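Local coordinates for protein PKS (Streptomyces albus, PDB 4OQJ) that probably catalyses decarboxylative carbon-carbon bond formation as a ketosynthase of an AT-less type I polyketide synthase for oxazolomycin, with a carrier domain that probably bears phosphopantetheine, at residues 382-385 with 386-390; 484-487 with 488-491; 530-533 with 534-537. All coordinates share one frame; numbering follows the deposited sequence.

Contact 1: 382-385 with 386-390; sequences IKTI and LMLRH
K383 and M387, a selenomethionine, meet one turn apart on their helix. The lysine CE lies 3.7 Å from SE of M387, and the lysine CG is also close to the selenium, so the extended lysine chain passes slantwise over the selenium, touching it with CG and CE. A bend at chi3 (63°) turns CE of M387 away from the line of its own chain. On another side of the helix, CG2 of I382 packs 4.0 Å from CD1 of L386, the two side chains aligned in the same direction. T384 and L388 repeat this side-by-side placement more loosely, with T384 CG2 4.2 Å from L388 CD1. Most of this is buried: I382 and L386 rest on F41, I385 on V25 and L28, and the ammonium of K383 forms a salt bridge with E327. The exposed end is different. R389 touches the preceding turn through CB, 3.5 Å from I385 O, while its extended chain leads away. H390 instead folds back, its ND1 donating to L386 O at 3.0 Å from above the carbonyl plane, while H390 N reaches that oxygen from the opposite face, and its ring stacks on W42. The arrangement is that of a regular alpha-helix, 376-390, lying against the central mixed sheet of a thiolase-fold ketosynthase.

Contact 2: 484-487 with 488-491; sequences LARA and LRKD
R489 curls back over R486 near the C-terminal end of the alpha-helix 474-490, where i to i+4 backbone bonds still hold: R489 N donates to A485 O at 3.0 Å with an N-H...O angle of 165°. The bonding then slackens, since A487 O receives only weak bonds from K490 N and D491 N. Followed outward, R489 begins with CB, 3.6 Å from R486 O. Its CG sits anti to its own carbonyl carbon (chi1 -73°) and thus meets A485 O at 3.5 Å. CD stays beside that same oxygen, at 3.6 Å. A bend at chi3 (36°) then swings the chain back past NE, bringing CZ near R486 CA and NH2 to 3.8 Å from this carbon. On the buried side, L484 and L488 slant across one another, L484 CG lying 4.0 Å from L488 CD1; V499 of helix 496-505 and A524 of helix 521-530 pack on L488. The exposed side is carried by the long polar chains. R486 and K490 run alongside each other, with R486 CG 4.0 Å from K490 CD, while R486 NH1 forms a salt bridge with D483, which may ease the gathering of positive charge. The guanidinium of R489 has R486 CG over one face, 4.0 Å above the plane and offset toward the rim.

Contact 3: 530-533 with 534-537; sequences LGDA and GRVM
A beta-turn of D532-R535 overlaps an alpha-turn of D532-V536 where the chain leaves helix 521-530 for the edge strand 536-539. Both turns close on one acceptor. R535 N donates to D532 O at 2.9 Å and V536 N at 3.1 Å, with nearly straight N-H...O angles of 175° and 172°. The two donors approach that oxygen from opposite faces of its carbonyl plane. A533 and G534, at the corners, keep helix-like backbone angles, and a CA-H...O contact from A533 CA to V536 O (3.4 Å) adds a further link across the turn. The side chains of D532 and V536 cross at about a right angle, and D532 OD1 lies 4.2 Å from V536 CG2. That methyl sits beside the backbone N of V536, CG1 being the branch anti to that nitrogen (chi1 170°). V536 is buried against R514 and L516 of strand 512-518. R535 heads elsewhere, to D523 and V517 O; its NE stays 5.7 Å from D532 OD2. The turn is therefore closed by backbone bonding at one doubly gripped carbonyl oxygen, while the guanidinium of R535 links it by a salt bridge to the preceding helix and by an N-H bond to the neighbouring strand.

In the fold
Along the chain the order is contact 1, contact 2, contact 3, with no overlap. Contact 1 sits on helix 376-390, against strands 23-31 and 325-327 of the large mixed sheet. Contact 2, on helix 474-490, has its centre about 22 Å from that of contact 1, their nearest atoms about 8 Å apart. Contact 3 is centred about 17 Å beyond contact 2 and about 38 Å from contact 1. Contacts 2 and 3 share a small alpha/beta unit: helix 521-530 packs on contact 2 and runs into contact 3, whose strand edges the antiparallel sheet 465-471, 512-518, 536-539. The series thus passes from the ketosynthase body into a flanking region, consistent with the linker domain following the ketosynthase in type I polyketide synthases.

Contact 1: 382-385 with 386-390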
# COMPACT_ATOMS: atom_id res chain seq x y z
N ILE A 382 7.63 -8.41 -16.30
CA ILE A 382 8.15 -7.80 -17.51
C ILE A 382 8.60 -8.88 -18.48
O ILE A 382 8.37 -8.73 -19.66
CB ILE A 382 9.28 -6.80 -17.22
CG1 ILE A 382 8.67 -5.56 -16.55
CG2 ILE A 382 9.98 -6.37 -18.52
CD1 ILE A 382 9.66 -4.54 -16.02
N LYS A 383 9.17 -9.99 -18.01
CA LYS A 383 9.50 -11.09 -18.92
C LYS A 383 8.24 -11.56 -19.62
O LYS A 383 8.23 -11.80 -20.82
CB LYS A 383 10.15 -12.28 -18.18
CG LYS A 383 10.00 -13.65 -18.88
CD LYS A 383 10.55 -14.79 -18.01
CE LYS A 383 10.31 -16.15 -18.66
NZ LYS A 383 10.80 -17.21 -17.77
N THR A 384 7.17 -11.70 -18.85
CA THR A 384 5.93 -12.26 -19.36
C THR A 384 5.28 -11.29 -20.34
O THR A 384 4.75 -11.69 -21.37
CB THR A 384 4.95 -12.60 -18.19
OG1 THR A 384 5.57 -13.57 -17.32
CG2 THR A 384 3.64 -13.16 -18.70
N ILE A 385 5.36 -10.00 -20.05
CA ILE A 385 4.85 -8.98 -20.97
C ILE A 385 5.60 -9.03 -22.31
O ILE A 385 4.98 -8.95 -23.37
CB ILE A 385 4.96 -7.57 -20.36
CG1 ILE A 385 3.95 -7.42 -19.23
CG2 ILE A 385 4.73 -6.49 -21.43
CD1 ILE A 385 4.18 -6.19 -18.36
N LEU A 386 6.92 -9.17 -22.28
CA LEU A 386 7.70 -9.20 -23.52
C LEU A 386 7.40 -10.46 -24.35
O LEU A 386 7.29 -10.39 -25.57
CB LEU A 386 9.19 -9.12 -23.21
CG LEU A 386 9.63 -7.76 -22.62
CD1 LEU A 386 11.03 -7.83 -22.06
CD2 LEU A 386 9.54 -6.66 -23.68
N MSE A 387 7.27 -11.60 -23.68
CA MSE A 387 6.92 -12.85 -24.35
C MSE A 387 5.61 -12.70 -25.10
O MSE A 387 5.49 -13.17 -26.24
CB MSE A 387 6.79 -14.01 -23.35
CG MSE A 387 8.07 -14.47 -22.72
SE MSE A 387 7.68 -15.68 -21.22
CE MSE A 387 6.82 -17.12 -22.20
N LEU A 388 4.63 -12.09 -24.44
CA LEU A 388 3.29 -11.92 -24.99
C LEU A 388 3.28 -10.95 -26.16
O LEU A 388 2.62 -11.19 -27.17
CB LEU A 388 2.32 -11.42 -23.91
CG LEU A 388 1.81 -12.44 -22.89
CD1 LEU A 388 1.16 -11.72 -21.70
CD2 LEU A 388 0.81 -13.38 -23.54
N ARG A 389 4.01 -9.85 -26.02
CA ARG A 389 4.09 -8.86 -27.07
C ARG A 389 4.79 -9.45 -28.29
O ARG A 389 4.42 -9.16 -29.42
CB ARG A 389 4.81 -7.58 -26.61
CG ARG A 389 4.50 -6.40 -27.52
CD ARG A 389 5.30 -5.12 -27.24
NE ARG A 389 4.79 -4.04 -28.10
CZ ARG A 389 5.49 -2.98 -28.52
NH1 ARG A 389 6.75 -2.82 -28.16
NH2 ARG A 389 4.90 -2.08 -29.31
N HIS A 390 5.80 -10.28 -28.06
CA HIS A 390 6.54 -10.92 -29.14
C HIS A 390 5.90 -12.23 -29.63
O HIS A 390 6.38 -12.82 -30.59
CB HIS A 390 7.99 -11.21 -28.71
CG HIS A 390 8.88 -10.01 -28.71
ND1 HIS A 390 9.20 -9.31 -27.57
CD2 HIS A 390 9.54 -9.39 -29.72
CE1 HIS A 390 10.00 -8.31 -27.88
NE2 HIS A 390 10.22 -8.34 -29.18

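Contact 2: 484-487 with 488-491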
# COMPACT_ATOMS: atom_id res chain seq x y z
N LEU A 484 18.20 8.26 -31.26
CA LEU A 484 16.98 8.35 -32.07
C LEU A 484 17.29 7.97 -33.51
O LEU A 484 16.53 7.25 -34.15
CB LEU A 484 16.39 9.77 -32.03
CG LEU A 484 15.11 9.93 -32.86
CD1 LEU A 484 14.01 9.03 -32.34
CD2 LEU A 484 14.64 11.38 -32.90
N ALA A 485 18.42 8.47 -34.01
CA ALA A 485 18.88 8.13 -35.36
C ALA A 485 18.96 6.63 -35.53
O ALA A 485 18.41 6.07 -36.48
CB ALA A 485 20.23 8.74 -35.62
N ARG A 486 19.61 5.99 -34.56
CA ARG A 486 19.78 4.54 -34.56
C ARG A 486 18.44 3.85 -34.52
O ARG A 486 18.20 2.91 -35.27
CB ARG A 486 20.64 4.11 -33.36
CG ARG A 486 21.04 2.63 -33.36
CD ARG A 486 21.99 2.28 -32.19
NE ARG A 486 23.02 3.31 -31.98
CZ ARG A 486 23.07 4.15 -30.94
NH1 ARG A 486 22.15 4.10 -29.98
NH2 ARG A 486 24.05 5.04 -30.87
N ALA A 487 17.55 4.29 -33.64
CA ALA A 487 16.25 3.64 -33.53
C ALA A 487 15.46 3.80 -34.83
O ALA A 487 14.68 2.92 -35.24
CB ALA A 487 15.46 4.20 -32.34
N LEU A 488 15.64 4.94 -35.49
CA LEU A 488 14.88 5.21 -36.70
C LEU A 488 15.39 4.32 -37.86
O LEU A 488 14.58 3.78 -38.62
CB LEU A 488 14.96 6.70 -37.06
CG LEU A 488 14.11 7.64 -36.18
CD1 LEU A 488 14.27 9.08 -36.63
CD2 LEU A 488 12.62 7.26 -36.15
N ARG A 489 16.70 4.15 -37.96
CA ARG A 489 17.27 3.20 -38.95
C ARG A 489 16.74 1.78 -38.79
O ARG A 489 16.49 1.09 -39.77
CB ARG A 489 18.79 3.15 -38.84
CG ARG A 489 19.52 4.35 -39.37
CD ARG A 489 20.82 4.55 -38.63
NE ARG A 489 21.47 3.29 -38.28
CZ ARG A 489 22.46 3.18 -37.40
NH1 ARG A 489 22.99 1.99 -37.14
NH2 ARG A 489 22.92 4.26 -36.76
N LYS A 490 16.58 1.36 -37.54
CA LYS A 490 16.31 -0.04 -37.22
C LYS A 490 14.84 -0.43 -37.24
O LYS A 490 14.50 -1.60 -37.09
CB LYS A 490 16.88 -0.37 -35.84
CG LYS A 490 18.40 -0.40 -35.79
CD LYS A 490 18.91 -0.57 -34.36
CE LYS A 490 18.35 -1.82 -33.70
NZ LYS A 490 18.84 -1.99 -32.30
N ASP A 491 13.95 0.54 -37.42
CA ASP A 491 12.55 0.24 -37.68
C ASP A 491 11.97 1.22 -38.70
O ASP A 491 11.65 2.36 -38.37
CB ASP A 491 11.73 0.26 -36.39
CG ASP A 491 10.29 -0.18 -36.60
OD1 ASP A 491 9.95 -0.62 -37.72
OD2 ASP A 491 9.50 -0.11 -35.63

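Contact 3: 530-533 with 534-537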
# COMPACT_ATOMS: atom_id res chain seq x y z
N LEU A 530 23.96 12.83 -39.51
CA LEU A 530 24.94 13.72 -40.13
C LEU A 530 25.19 15.00 -39.32
O LEU A 530 26.31 15.50 -39.25
CB LEU A 530 24.50 14.09 -41.55
CG LEU A 530 24.25 12.94 -42.55
CD1 LEU A 530 24.30 13.42 -43.99
CD2 LEU A 530 25.21 11.78 -42.33
N GLY A 531 24.13 15.54 -38.71
CA GLY A 531 24.27 16.71 -37.86
C GLY A 531 24.61 17.97 -38.64
O GLY A 531 25.26 18.88 -38.14
N ASP A 532 24.13 18.01 -39.88
CA ASP A 532 24.43 19.11 -40.80
C ASP A 532 23.49 20.30 -40.60
O ASP A 532 22.28 20.20 -40.85
CB ASP A 532 24.35 18.60 -42.23
CG ASP A 532 23.07 17.81 -42.49
OD1 ASP A 532 22.53 17.22 -41.52
OD2 ASP A 532 22.62 17.79 -43.66
N ALA A 533 24.04 21.43 -40.17
CA ALA A 533 23.25 22.58 -39.71
C ALA A 533 22.25 23.08 -40.76
O ALA A 533 21.32 23.81 -40.44
CB ALA A 533 24.16 23.71 -39.29
N GLY A 534 22.45 22.69 -42.01
CA GLY A 534 21.54 23.08 -43.07
C GLY A 534 20.13 22.62 -42.80
O GLY A 534 19.17 23.25 -43.25
N ARG A 535 19.99 21.52 -42.06
CA ARG A 535 18.70 20.91 -41.80
C ARG A 535 18.45 20.76 -40.31
O ARG A 535 17.33 20.97 -39.84
CB ARG A 535 18.59 19.54 -42.45
CG ARG A 535 18.70 19.52 -43.96
CD ARG A 535 18.34 18.14 -44.46
NE ARG A 535 16.96 17.82 -44.11
CZ ARG A 535 16.38 16.66 -44.35
NH1 ARG A 535 17.06 15.67 -44.93
NH2 ARG A 535 15.11 16.48 -44.00
N VAL A 536 19.49 20.37 -39.58
CA VAL A 536 19.40 20.14 -38.15
C VAL A 536 19.68 21.44 -37.40
O VAL A 536 20.75 22.03 -37.51
CB VAL A 536 20.38 19.03 -37.70
CG1 VAL A 536 20.47 18.94 -36.18
CG2 VAL A 536 19.93 17.70 -38.28
N MSE A 537 18.68 21.87 -36.63
CA MSE A 537 18.76 23.11 -35.89
C MSE A 537 19.07 22.79 -34.45
O MSE A 537 18.43 21.93 -33.86
CB MSE A 537 17.43 23.88 -35.99
CG MSE A 537 16.98 24.13 -37.44
SE MSE A 537 15.16 24.83 -37.59
CE MSE A 537 14.18 23.17 -37.62